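Local structure of putative peptidase (Chlamydophila abortus, 3CE2) at residues S16-P20 with Q21-D25; L70-L73 with T74-S78; S134-A137 with Q138-A142; S186-D190 with S191-F195; N245-N248 with G249-A253. The protein probably acts as a zinc-dependent oligopeptidase of the M3B family, degrading small peptides. All coordinates share one frame; numbering follows the deposited sequence.

The five contacts follow one another along the chain, each closing before the next opens. Contact 1 is a turn in the loop before helix 33-42, about 50 Å, centre to centre, from contact 5 on the opposite side of the chain's centre. Contacts 2 and 3 lie on helices 66-96 and 133-141, with centres about 18 Å apart and nearest atoms about 7 Å apart. Contacts 4 and 5 lie on helices 180-192 and 240-260 and do touch, Leu-188 CD1 packing on Leu-246 CD1 at 3.9 Å. They are spread over a mostly helical metallopeptidase, and none lies on helix 394-416, which carries the zinc-binding HExxH motif.

Contact 1 of 5, residues S16-P20 with Q21-D25; sequences SEISP and QDCWD
Ser-19 and Asp-22 close a type I beta turn with Pro-20 and Gln-21 at its corners, and a second type I turn from Pro-20 to Cys-23 overlaps it, one residue further on. The first is held by Asp-22 N, which gives its hydrogen to Ser-19 O over 2.8 Å. In the second, Cys-23 N reaches Pro-20 O at 3.2 Å, but it stands above the carbonyl plane, 76° out of it, and so lies off the lone pairs. The proline ring, which keeps phi at -59°, suits the first corner of such a turn.

Side chains pack at two places round this backbone. Cys-23 SG rests 3.7 Å from Ile-18 CG2, the branch that stands anti to the isoleucine N, and the same sulfur is 3.6 Å from Ser-19 O. Ser-19 holds its OG between its own N and carbonyl carbon (chi1 84°). There the hydroxyl lies against the chain of Gln-21, with OG 3.3 Å from CG, and the Asp-22 carboxylate comes next to it, OD2 3.7 Å from that OG.

Farther out, this surface loop is fastened beside strand 362-363, away from the annotated zinc sites, and Lys-364 grips the turn. The backbones of Lys-364 and Asp-22 bond to each other, and the lysine NZ makes a long, weak ion pair with Asp-22 OD1 and a hydrogen bond to the backbone oxygen of the second corner residue, Gln-21 O.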
loop_
_atom_site.group_PDB
_atom_site.type_symbol
_atom_site.label_atom_id
_atom_site.label_comp_id
_atom_site.label_asym_id
_atom_site.label_seq_id
_atom_site.Cartn_x
_atom_site.Cartn_y
_atom_site.Cartn_z
ATOM N N SER A 16 7.169 30.002 9.807
ATOM C CA SER A 16 8.083 31.067 9.408
ATOM C C SER A 16 9.244 31.280 10.380
ATOM O O SER A 16 10.212 31.951 10.046
ATOM C CB SER A 16 7.321 32.367 9.162
ATOM O OG SER A 16 6.841 32.894 10.383
ATOM N N GLU A 17 9.157 30.694 11.567
ATOM C CA GLU A 17 10.244 30.801 12.532
ATOM C C GLU A 17 11.134 29.557 12.540
ATOM O O GLU A 17 12.020 29.427 13.377
ATOM C CB GLU A 17 9.688 31.083 13.940
ATOM C CG GLU A 17 9.144 32.526 14.136
ATOM C CD GLU A 17 8.361 32.727 15.459
ATOM O OE1 GLU A 17 7.688 33.789 15.595
ATOM O OE2 GLU A 17 8.421 31.835 16.357
ATOM N N ILE A 18 10.893 28.635 11.614
ATOM C CA ILE A 18 11.640 27.379 11.579
ATOM C C ILE A 18 12.888 27.614 10.752
ATOM O O ILE A 18 12.818 28.211 9.676
ATOM C CB ILE A 18 10.803 26.211 10.976
ATOM C CG1 ILE A 18 9.493 26.031 11.753
ATOM C CG2 ILE A 18 11.580 24.896 11.019
ATOM C CD1 ILE A 18 9.701 25.615 13.200
ATOM N N SER A 19 14.031 27.178 11.269
ATOM C CA SER A 19 15.286 27.393 10.563
ATOM C C SER A 19 15.378 26.430 9.382
ATOM O O SER A 19 15.105 25.236 9.527
ATOM C CB SER A 19 16.489 27.246 11.501
ATOM O OG SER A 19 16.872 25.889 11.633
ATOM N N PRO A 20 15.743 26.959 8.203
ATOM C CA PRO A 20 15.748 26.241 6.919
ATOM C C PRO A 20 16.642 24.989 6.852
ATOM O O PRO A 20 16.463 24.166 5.956
ATOM C CB PRO A 20 16.229 27.299 5.925
ATOM C CG PRO A 20 16.914 28.335 6.767
ATOM C CD PRO A 20 16.180 28.356 8.054
ATOM N N GLN A 21 17.575 24.835 7.785
ATOM C CA GLN A 21 18.356 23.600 7.863
ATOM C C GLN A 21 17.503 22.444 8.400
ATOM O O GLN A 21 17.888 21.287 8.375
ATOM C CB GLN A 21 19.616 23.796 8.723
ATOM C CG GLN A 21 19.473 24.865 9.817
ATOM C CD GLN A 21 20.373 24.607 11.028
ATOM O OE1 GLN A 21 21.074 23.594 11.092
ATOM N NE2 GLN A 21 20.342 25.521 11.999
ATOM N N ASP A 22 16.320 22.762 8.881
ATOM C CA ASP A 22 15.446 21.735 9.387
ATOM C C ASP A 22 14.400 21.363 8.343
ATOM O O ASP A 22 13.607 20.448 8.533
ATOM C CB ASP A 22 14.807 22.220 10.680
ATOM C CG ASP A 22 15.788 22.229 11.836
ATOM O OD1 ASP A 22 16.902 21.677 11.669
ATOM O OD2 ASP A 22 15.440 22.774 12.907
ATOM N N CYS A 23 14.439 22.057 7.219
ATOM C CA CYS A 23 13.416 21.925 6.215
ATOM C C CYS A 23 13.953 21.362 4.924
ATOM O O CYS A 23 15.142 21.441 4.645
ATOM C CB CYS A 23 12.788 23.291 5.939
ATOM S SG CYS A 23 12.359 24.106 7.455
ATOM N N TRP A 24 13.054 20.799 4.139
ATOM C CA TRP A 24 13.436 20.355 2.853
ATOM C C TRP A 24 13.689 21.586 2.003
ATOM O O TRP A 24 13.206 22.684 2.318
ATOM C CB TRP A 24 12.383 19.437 2.226
ATOM C CG TRP A 24 10.985 19.923 2.257
ATOM C CD1 TRP A 24 10.552 21.218 2.229
ATOM C CD2 TRP A 24 9.812 19.106 2.287
ATOM N NE1 TRP A 24 9.181 21.257 2.255
ATOM C CE2 TRP A 24 8.701 19.973 2.296
ATOM C CE3 TRP A 24 9.595 17.720 2.315
ATOM C CZ2 TRP A 24 7.386 19.504 2.333
ATOM C CZ3 TRP A 24 8.287 17.252 2.346
ATOM C CH2 TRP A 24 7.201 18.143 2.353
ATOM N N ASP A 25 14.479 21.377 0.944
ATOM C CA ASP A 25 14.844 22.403 -0.015
ATOM C C ASP A 25 14.161 22.112 -1.337
ATOM O O ASP A 25 14.589 21.240 -2.108
ATOM C CB ASP A 25 16.363 22.453 -0.200
ATOM C CG ASP A 25 16.792 23.384 -1.345
ATOM O OD1 ASP A 25 15.977 24.186 -1.844
ATOM O OD2 ASP A 25 17.964 23.309 -1.752
#

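Contact 2 of 5, residues L70-L73 with T74-S78; sequences LSLL and TTLFS
Thr-74 and Thr-75 both carry OG1 beside their own backbone N, anti to the carbonyl carbon (chi1 -81° and -74°), which swings each hydroxyl back onto the carbonyl one turn earlier. Thr-74 OG1 donates to Leu-70 O at 2.9 Å. Thr-74 N donates to the same oxygen, arriving from the opposite face of the carbonyl plane, so two bonds grip this acceptor. One residue on, Thr-75 OG1 bonds to Ser-71 O at 3.1 Å, while the bonds of Thr-75 N to Ser-71 O and Leu-72 O are both weak.

The other side of the helix is apolar. Leu-72 CD1 meets Leu-76 CD2 at 3.9 Å, the two side chains crossing at a slant. Phe-77 N bonds to Leu-73 O at 2.8 Å, and the ring turns back beside the same residue, CE2 lying 4.0 Å from Leu-73 CB. Beyond the helix, Tyr-151 meets the Phe-77 ring in a T-shaped stack, and His-420 lies with its ring nearly parallel to it. Leu-73 packs on Tyr-151 and Leu-152 of helix 149-156.

Bonding OG1 to the carbonyl four residues back is a common way for a helix to satisfy a threonine hydroxyl. The split into a Ser/Thr side and a side of buried leucines and Phe-77, with Leu-73 and Phe-77 against helix 149-156, is that of an amphipathic alpha helix, here the N-terminal part of helix 66-96.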
loop_
_atom_site.group_PDB
_atom_site.type_symbol
_atom_site.label_atom_id
_atom_site.label_comp_id
_atom_site.label_asym_id
_atom_site.label_seq_id
_atom_site.Cartn_x
_atom_site.Cartn_y
_atom_site.Cartn_z
ATOM N N LEU A 70 3.018 8.510 -31.894
ATOM C CA LEU A 70 4.228 8.860 -31.189
ATOM C C LEU A 70 4.169 10.333 -30.832
ATOM O O LEU A 70 4.553 10.737 -29.742
ATOM C CB LEU A 70 5.464 8.566 -32.025
ATOM C CG LEU A 70 6.685 9.337 -31.508
ATOM C CD1 LEU A 70 7.273 8.688 -30.258
ATOM C CD2 LEU A 70 7.720 9.433 -32.573
ATOM N N SER A 71 3.679 11.136 -31.761
ATOM C CA SER A 71 3.527 12.560 -31.516
ATOM C C SER A 71 2.585 12.854 -30.327
ATOM O O SER A 71 2.912 13.661 -29.454
ATOM C CB SER A 71 3.008 13.246 -32.770
ATOM O OG SER A 71 2.927 14.637 -32.550
ATOM N N LEU A 72 1.424 12.197 -30.315
ATOM C CA LEU A 72 0.472 12.265 -29.211
ATOM C C LEU A 72 1.102 11.970 -27.840
ATOM O O LEU A 72 1.124 12.838 -26.950
ATOM C CB LEU A 72 -0.654 11.282 -29.471
ATOM C CG LEU A 72 -1.625 11.113 -28.320
ATOM C CD1 LEU A 72 -2.082 12.477 -27.873
ATOM C CD2 LEU A 72 -2.817 10.266 -28.755
ATOM N N LEU A 73 1.615 10.749 -27.684
ATOM C CA LEU A 73 2.286 10.332 -26.461
ATOM C C LEU A 73 3.348 11.353 -26.056
ATOM O O LEU A 73 3.404 11.783 -24.915
ATOM C CB LEU A 73 2.961 8.977 -26.664
ATOM C CG LEU A 73 2.080 7.807 -27.074
ATOM C CD1 LEU A 73 2.905 6.543 -27.135
ATOM C CD2 LEU A 73 0.912 7.624 -26.105
ATOM N N THR A 74 4.198 11.718 -27.002
ATOM C CA THR A 74 5.311 12.606 -26.759
ATOM C C THR A 74 4.829 13.894 -26.101
ATOM O O THR A 74 5.457 14.437 -25.183
ATOM C CB THR A 74 6.018 12.913 -28.116
ATOM O OG1 THR A 74 6.879 11.814 -28.435
ATOM C CG2 THR A 74 6.849 14.194 -28.074
ATOM N N THR A 75 3.692 14.360 -26.579
ATOM C CA THR A 75 3.206 15.664 -26.233
ATOM C C THR A 75 2.449 15.592 -24.940
ATOM O O THR A 75 2.499 16.519 -24.139
ATOM C CB THR A 75 2.274 16.185 -27.323
ATOM O OG1 THR A 75 3.065 16.555 -28.458
ATOM C CG2 THR A 75 1.503 17.379 -26.827
ATOM N N LEU A 76 1.755 14.486 -24.721
ATOM C CA LEU A 76 1.015 14.396 -23.504
ATOM C C LEU A 76 1.934 14.073 -22.329
ATOM O O LEU A 76 1.754 14.622 -21.238
ATOM C CB LEU A 76 -0.221 13.505 -23.647
ATOM C CG LEU A 76 -0.222 12.009 -23.465
ATOM C CD1 LEU A 76 -0.237 11.705 -21.984
ATOM C CD2 LEU A 76 -1.470 11.471 -24.108
ATOM N N PHE A 77 2.952 13.247 -22.551
ATOM C CA PHE A 77 3.935 12.994 -21.493
ATOM C C PHE A 77 4.673 14.263 -21.094
ATOM O O PHE A 77 5.117 14.410 -19.963
ATOM C CB PHE A 77 4.942 11.911 -21.889
ATOM C CG PHE A 77 4.337 10.541 -21.999
ATOM C CD1 PHE A 77 3.218 10.195 -21.234
ATOM C CD2 PHE A 77 4.875 9.595 -22.860
ATOM C CE1 PHE A 77 2.640 8.909 -21.324
ATOM C CE2 PHE A 77 4.307 8.319 -22.962
ATOM C CZ PHE A 77 3.189 7.974 -22.184
ATOM N N SER A 78 4.798 15.184 -22.033
ATOM C CA SER A 78 5.578 16.379 -21.811
ATOM C C SER A 78 4.803 17.326 -20.902
ATOM O O SER A 78 5.358 17.884 -19.955
ATOM C CB SER A 78 5.846 17.063 -23.150
ATOM O OG SER A 78 6.981 17.892 -23.046
#

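Contact 3 of 5, residues S134-A137 with Q138-A142; sequences SLIA and QHLSA
Ile-136 and Leu-140, one turn apart on helix 133-141, lie side by side and point the same way, Ile-136 CG2 touching Leu-140 CD1 at 3.9 Å. Phe-156 of helix 149-156 packs against both. A mixed contact runs alongside: Leu-135 CD2 comes 3.4 Å from Gln-138 OE1, because CG of the glutamine is anti to its N (chi1 169°) and the extended chain runs parallel to the leucine.

The backbone bonds are the ordinary helical ones, Gln-138 N to Ser-134 O, His-139 N to Leu-135 O and Leu-140 N to Ile-136 O, each 2.9 Å. Ser-141 N adds a weak one to Ala-137 O.

His-139 is buried, and its CD2 lies beside Leu-135 O, 3.3 Å away. Both ring nitrogens bond outside the helix: NE2 to Leu-63 O, ND1 to Ser-66 OG. Gln-138 NE2 makes weak bonds to Asp-64 O and Ser-66 OG.

A carbonyl can only accept, so NE2 should carry a proton; a neutral ring taking the Ser-66 hydroxyl hydrogen at ND1 would fit, though the charged form is not excluded. Either way, two bonds fix the ring's rotation and tie this helix to the loop before helix 66-96 and to its first residue, Ser-66.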
loop_
_atom_site.group_PDB
_atom_site.type_symbol
_atom_site.label_atom_id
_atom_site.label_comp_id
_atom_site.label_asym_id
_atom_site.label_seq_id
_atom_site.Cartn_x
_atom_site.Cartn_y
_atom_site.Cartn_z
ATOM N N SER A 134 -5.088 -5.740 -35.903
ATOM C CA SER A 134 -4.042 -5.505 -36.864
ATOM C C SER A 134 -3.258 -4.229 -36.534
ATOM O O SER A 134 -2.023 -4.249 -36.475
ATOM C CB SER A 134 -4.645 -5.431 -38.267
ATOM O OG SER A 134 -3.899 -4.528 -39.068
ATOM N N LEU A 135 -3.984 -3.131 -36.323
ATOM C CA LEU A 135 -3.388 -1.871 -35.871
ATOM C C LEU A 135 -2.664 -1.975 -34.530
ATOM O O LEU A 135 -1.573 -1.411 -34.357
ATOM C CB LEU A 135 -4.462 -0.797 -35.763
ATOM C CG LEU A 135 -4.730 -0.177 -37.122
ATOM C CD1 LEU A 135 -5.743 0.956 -37.024
ATOM C CD2 LEU A 135 -3.401 0.305 -37.657
ATOM N N ILE A 136 -3.285 -2.672 -33.576
ATOM C CA ILE A 136 -2.646 -2.930 -32.304
ATOM C C ILE A 136 -1.251 -3.486 -32.627
ATOM O O ILE A 136 -0.232 -2.930 -32.193
ATOM C CB ILE A 136 -3.463 -3.941 -31.425
ATOM C CG1 ILE A 136 -4.847 -3.394 -31.001
ATOM C CG2 ILE A 136 -2.661 -4.409 -30.216
ATOM C CD1 ILE A 136 -4.858 -1.960 -30.626
ATOM N N ALA A 137 -1.199 -4.565 -33.413
ATOM C CA ALA A 137 0.085 -5.233 -33.677
ATOM C C ALA A 137 1.038 -4.333 -34.446
ATOM O O ALA A 137 2.242 -4.344 -34.187
ATOM C CB ALA A 137 -0.095 -6.594 -34.366
ATOM N N GLN A 138 0.511 -3.518 -35.352
ATOM C CA GLN A 138 1.369 -2.591 -36.072
ATOM C C GLN A 138 2.065 -1.643 -35.113
ATOM O O GLN A 138 3.241 -1.326 -35.300
ATOM C CB GLN A 138 0.601 -1.809 -37.118
ATOM C CG GLN A 138 1.397 -0.650 -37.718
ATOM C CD GLN A 138 0.501 0.371 -38.475
ATOM O OE1 GLN A 138 -0.419 -0.009 -39.223
ATOM N NE2 GLN A 138 0.774 1.671 -38.273
ATOM N N HIS A 139 1.346 -1.200 -34.081
ATOM C CA HIS A 139 1.899 -0.248 -33.122
ATOM C C HIS A 139 2.873 -0.909 -32.154
ATOM O O HIS A 139 3.886 -0.310 -31.774
ATOM C CB HIS A 139 0.793 0.427 -32.330
ATOM C CG HIS A 139 0.046 1.461 -33.103
ATOM N ND1 HIS A 139 0.679 2.404 -33.881
ATOM C CD2 HIS A 139 -1.281 1.703 -33.217
ATOM C CE1 HIS A 139 -0.228 3.180 -34.448
ATOM N NE2 HIS A 139 -1.425 2.778 -34.055
ATOM N N LEU A 140 2.560 -2.131 -31.739
ATOM C CA LEU A 140 3.446 -2.860 -30.842
ATOM C C LEU A 140 4.731 -3.271 -31.569
ATOM O O LEU A 140 5.712 -3.635 -30.932
ATOM C CB LEU A 140 2.743 -4.080 -30.244
ATOM C CG LEU A 140 1.573 -3.631 -29.379
ATOM C CD1 LEU A 140 0.911 -4.811 -28.680
ATOM C CD2 LEU A 140 2.055 -2.606 -28.360
ATOM N N SER A 141 4.709 -3.179 -32.899
ATOM C CA SER A 141 5.847 -3.508 -33.761
ATOM C C SER A 141 6.614 -2.292 -34.224
ATOM O O SER A 141 7.724 -2.421 -34.709
ATOM C CB SER A 141 5.333 -4.151 -35.030
ATOM O OG SER A 141 5.252 -5.525 -34.826
ATOM N N ALA A 142 6.005 -1.115 -34.157
ATOM C CA ALA A 142 6.643 0.053 -34.740
ATOM C C ALA A 142 7.804 0.505 -33.856
ATOM O O ALA A 142 7.674 0.555 -32.638
ATOM C CB ALA A 142 5.630 1.163 -34.963
#

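Contact 4 of 5, residues S186-D190 with S191-F195; sequences SSLSD and SEIPF
Ser-191 N makes a weak bond to Ser-187 O at 3.1 Å, a carbonyl it shares with the next residue. Glu-192 N meets that oxygen almost head-on at 2.8 Å, reaching five residues back instead of four, and its CG rests 3.4 Å from the same atom. Ile-193, the first residue to leave helical geometry, repeats the wide spacing: its N donates to Leu-188 O in the carbonyl plane, on a lone pair, over 3.1 Å with an N-H...O angle of 159°. With CG1 beside its own N (chi1 -59°), Ile-193 folds back on Leu-188, CG1 lying 3.9 Å from Leu-188 CD2. Phe-243 of helix 240-260 packs against the isoleucine.

Past Pro-194 the chain brings Phe-195 back toward the helix, its CZ 4.2 Å from Ser-189 O, while Asp-190 O lies at the edge of the ring, near its plane. Arg-235 makes a cation-pi contact with this ring and His-210 an edge-to-face one. Ser-189 OG, on the helix, bonds to Tyr-236 OH.

Successive bonds from residue i to i-5 make a wide pi-type turn at the C-terminal end of helix 180-192, where the chain leaves for the two-stranded antiparallel sheet that begins at strand 197-199.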
loop_
_atom_site.group_PDB
_atom_site.type_symbol
_atom_site.label_atom_id
_atom_site.label_comp_id
_atom_site.label_asym_id
_atom_site.label_seq_id
_atom_site.Cartn_x
_atom_site.Cartn_y
_atom_site.Cartn_z
ATOM N N SER A 186 -20.478 2.664 5.311
ATOM C CA SER A 186 -19.682 3.599 6.118
ATOM C C SER A 186 -20.501 4.344 7.121
ATOM O O SER A 186 -20.068 4.519 8.261
ATOM C CB SER A 186 -18.901 4.594 5.273
ATOM O OG SER A 186 -18.074 3.888 4.378
ATOM N N SER A 187 -21.680 4.802 6.714
ATOM C CA SER A 187 -22.490 5.554 7.653
ATOM C C SER A 187 -22.847 4.656 8.841
ATOM O O SER A 187 -22.857 5.121 9.980
ATOM C CB SER A 187 -23.731 6.172 6.998
ATOM O OG SER A 187 -24.156 5.401 5.897
ATOM N N LEU A 188 -23.106 3.370 8.592
ATOM C CA LEU A 188 -23.429 2.450 9.705
ATOM C C LEU A 188 -22.216 2.150 10.564
ATOM O O LEU A 188 -22.251 2.262 11.797
ATOM C CB LEU A 188 -23.970 1.130 9.201
ATOM C CG LEU A 188 -25.377 1.198 8.655
ATOM C CD1 LEU A 188 -25.605 -0.051 7.839
ATOM C CD2 LEU A 188 -26.378 1.301 9.752
ATOM N N SER A 189 -21.143 1.767 9.891
ATOM C CA SER A 189 -19.974 1.287 10.572
ATOM C C SER A 189 -19.274 2.400 11.325
ATOM O O SER A 189 -18.926 2.240 12.480
ATOM C CB SER A 189 -19.009 0.681 9.581
ATOM O OG SER A 189 -17.996 0.057 10.316
ATOM N N ASP A 190 -19.087 3.538 10.672
ATOM C CA ASP A 190 -18.310 4.617 11.246
ATOM C C ASP A 190 -19.111 5.604 12.078
ATOM O O ASP A 190 -18.543 6.239 12.960
ATOM C CB ASP A 190 -17.546 5.346 10.148
ATOM C CG ASP A 190 -16.612 4.414 9.391
ATOM O OD1 ASP A 190 -16.235 3.354 9.956
ATOM O OD2 ASP A 190 -16.280 4.713 8.226
ATOM N N SER A 191 -20.416 5.726 11.832
ATOM C CA SER A 191 -21.185 6.819 12.450
ATOM C C SER A 191 -22.386 6.427 13.272
ATOM O O SER A 191 -22.529 6.901 14.387
ATOM C CB SER A 191 -21.641 7.862 11.417
ATOM O OG SER A 191 -20.536 8.432 10.738
ATOM N N GLU A 192 -23.268 5.599 12.725
ATOM C CA GLU A 192 -24.613 5.504 13.289
ATOM C C GLU A 192 -24.840 4.352 14.236
ATOM O O GLU A 192 -25.547 4.484 15.230
ATOM C CB GLU A 192 -25.661 5.562 12.181
ATOM C CG GLU A 192 -25.432 6.799 11.354
ATOM C CD GLU A 192 -26.618 7.223 10.534
ATOM O OE1 GLU A 192 -27.075 6.405 9.709
ATOM O OE2 GLU A 192 -27.058 8.392 10.695
ATOM N N ILE A 193 -24.243 3.208 13.960
ATOM C CA ILE A 193 -24.403 2.135 14.918
ATOM C C ILE A 193 -23.723 2.608 16.193
ATOM O O ILE A 193 -22.634 3.136 16.141
ATOM C CB ILE A 193 -23.828 0.825 14.398
ATOM C CG1 ILE A 193 -24.544 0.452 13.085
ATOM C CG2 ILE A 193 -23.972 -0.269 15.448
ATOM C CD1 ILE A 193 -24.162 -0.916 12.527
ATOM N N PRO A 194 -24.384 2.467 17.338
ATOM C CA PRO A 194 -23.742 2.961 18.555
ATOM C C PRO A 194 -22.635 2.039 19.074
ATOM O O PRO A 194 -22.746 0.806 19.011
ATOM C CB PRO A 194 -24.888 3.014 19.574
ATOM C CG PRO A 194 -26.154 2.540 18.833
ATOM C CD PRO A 194 -25.696 1.850 17.593
ATOM N N PHE A 195 -21.569 2.648 19.577
ATOM C CA PHE A 195 -20.516 1.907 20.222
ATOM C C PHE A 195 -20.906 1.574 21.647
ATOM O O PHE A 195 -21.814 2.189 22.208
ATOM C CB PHE A 195 -19.237 2.710 20.207
ATOM C CG PHE A 195 -18.592 2.774 18.865
ATOM C CD1 PHE A 195 -17.740 1.769 18.451
ATOM C CD2 PHE A 195 -18.840 3.839 18.011
ATOM C CE1 PHE A 195 -17.140 1.817 17.202
ATOM C CE2 PHE A 195 -18.238 3.902 16.760
ATOM C CZ PHE A 195 -17.379 2.890 16.355
#

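Contact 5 of 5, residues N245-N248 with G249-A253; sequences NLLN and GKIQA
Asn-248 and Gln-252 lie side by side on helix 240-260, a regular alpha helix through these nine residues. Four backbone bonds join residues 245-248 to those one turn on. Gly-249 N reaches Asn-245 O, and Lys-250 N reaches Leu-246 O at 3.1 Å. Ile-251 N to Leu-247 O is the straightest, 2.8 Å long with an N-H...O angle of 174°. Gln-252 N completes the set on Asn-248 O, and the CG of this glutamine lies 3.4 Å from that oxygen.

The apolar contacts form on another side of the helix. Leu-247 and Ile-251 bring their CD1 atoms to 4.3 Å, a loose approach between two buried residues that also have other neighbours: Leu-247 packs on Trp-523 and Tyr-531, Ile-251 on Ile-482 and Ala-486 of helix 451-487, which also carries the zinc ligand His-484, its side chain about 9 Å from that of Ile-251.

At the start of the segment, the side chain of Asn-245 is about 5 Å from that of His-241, a zinc-binding residue of this protein, though no zinc is bound to this chain there.

The polar side chains meet without bonding to each other, their amide planes 39° apart. With CG anti to the backbone N (chi1 -172°), the Asn-248 amide is carried along the helix, and ND2 comes 4.0 Å from Gln-252 CG. On the same amide, the oxygen OD1 accepts a hydrogen bond from Leu-492 N.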
loop_
_atom_site.group_PDB
_atom_site.type_symbol
_atom_site.label_atom_id
_atom_site.label_comp_id
_atom_site.label_asym_id
_atom_site.label_seq_id
_atom_site.Cartn_x
_atom_site.Cartn_y
_atom_site.Cartn_z
ATOM N N ASN A 245 -26.446 -8.019 3.604
ATOM C CA ASN A 245 -27.065 -7.467 2.400
ATOM C C ASN A 245 -26.109 -6.568 1.655
ATOM O O ASN A 245 -25.977 -6.648 0.428
ATOM C CB ASN A 245 -28.308 -6.657 2.742
ATOM C CG ASN A 245 -29.481 -7.526 3.021
ATOM O OD1 ASN A 245 -29.578 -8.615 2.484
ATOM N ND2 ASN A 245 -30.374 -7.068 3.877
ATOM N N LEU A 246 -25.458 -5.684 2.405
ATOM C CA LEU A 246 -24.654 -4.661 1.792
ATOM C C LEU A 246 -23.452 -5.306 1.134
ATOM O O LEU A 246 -23.034 -4.905 0.072
ATOM C CB LEU A 246 -24.246 -3.608 2.814
ATOM C CG LEU A 246 -25.312 -2.635 3.344
ATOM C CD1 LEU A 246 -24.698 -1.839 4.469
ATOM C CD2 LEU A 246 -25.833 -1.684 2.269
ATOM N N LEU A 247 -22.903 -6.333 1.746
ATOM C CA LEU A 247 -21.721 -6.974 1.173
ATOM C C LEU A 247 -22.106 -7.812 -0.044
ATOM O O LEU A 247 -21.464 -7.719 -1.086
ATOM C CB LEU A 247 -21.014 -7.811 2.226
ATOM C CG LEU A 247 -19.707 -8.463 1.802
ATOM C CD1 LEU A 247 -18.665 -7.419 1.388
ATOM C CD2 LEU A 247 -19.208 -9.331 2.962
ATOM N N ASN A 248 -23.168 -8.610 0.080
ATOM C CA ASN A 248 -23.758 -9.267 -1.077
ATOM C C ASN A 248 -23.895 -8.302 -2.222
ATOM O O ASN A 248 -23.581 -8.643 -3.344
ATOM C CB ASN A 248 -25.141 -9.821 -0.762
ATOM C CG ASN A 248 -25.702 -10.698 -1.896
ATOM O OD1 ASN A 248 -25.246 -11.828 -2.127
ATOM N ND2 ASN A 248 -26.701 -10.183 -2.592
ATOM N N GLY A 249 -24.380 -7.096 -1.940
ATOM C CA GLY A 249 -24.540 -6.082 -2.982
ATOM C C GLY A 249 -23.230 -5.719 -3.674
ATOM O O GLY A 249 -23.161 -5.713 -4.890
ATOM N N LYS A 250 -22.202 -5.386 -2.898
ATOM C CA LYS A 250 -20.875 -5.113 -3.429
ATOM C C LYS A 250 -20.388 -6.292 -4.284
ATOM O O LYS A 250 -20.042 -6.136 -5.461
ATOM C CB LYS A 250 -19.885 -4.856 -2.285
ATOM C CG LYS A 250 -18.496 -4.397 -2.719
ATOM C CD LYS A 250 -18.503 -2.947 -3.187
ATOM C CE LYS A 250 -17.252 -2.602 -4.002
ATOM N NZ LYS A 250 -17.574 -1.542 -5.002
ATOM N N ILE A 251 -20.373 -7.481 -3.703
ATOM C CA ILE A 251 -19.881 -8.607 -4.457
ATOM C C ILE A 251 -20.661 -8.812 -5.756
ATOM O O ILE A 251 -20.068 -9.146 -6.779
ATOM C CB ILE A 251 -19.927 -9.889 -3.661
ATOM C CG1 ILE A 251 -19.150 -9.765 -2.344
ATOM C CG2 ILE A 251 -19.466 -11.062 -4.525
ATOM C CD1 ILE A 251 -17.757 -9.152 -2.412
ATOM N N GLN A 252 -21.979 -8.631 -5.723
ATOM C CA GLN A 252 -22.777 -8.770 -6.938
ATOM C C GLN A 252 -22.409 -7.657 -7.911
ATOM O O GLN A 252 -22.492 -7.822 -9.124
ATOM C CB GLN A 252 -24.279 -8.722 -6.649
ATOM C CG GLN A 252 -24.915 -10.044 -6.183
ATOM C CD GLN A 252 -24.648 -11.243 -7.135
ATOM O OE1 GLN A 252 -24.755 -11.144 -8.380
ATOM N NE2 GLN A 252 -24.312 -12.381 -6.541
ATOM N N ALA A 253 -21.992 -6.515 -7.387
ATOM C CA ALA A 253 -21.497 -5.457 -8.254
ATOM C C ALA A 253 -20.285 -5.955 -9.053
ATOM O O ALA A 253 -20.239 -5.812 -10.274
ATOM C CB ALA A 253 -21.151 -4.231 -7.453
#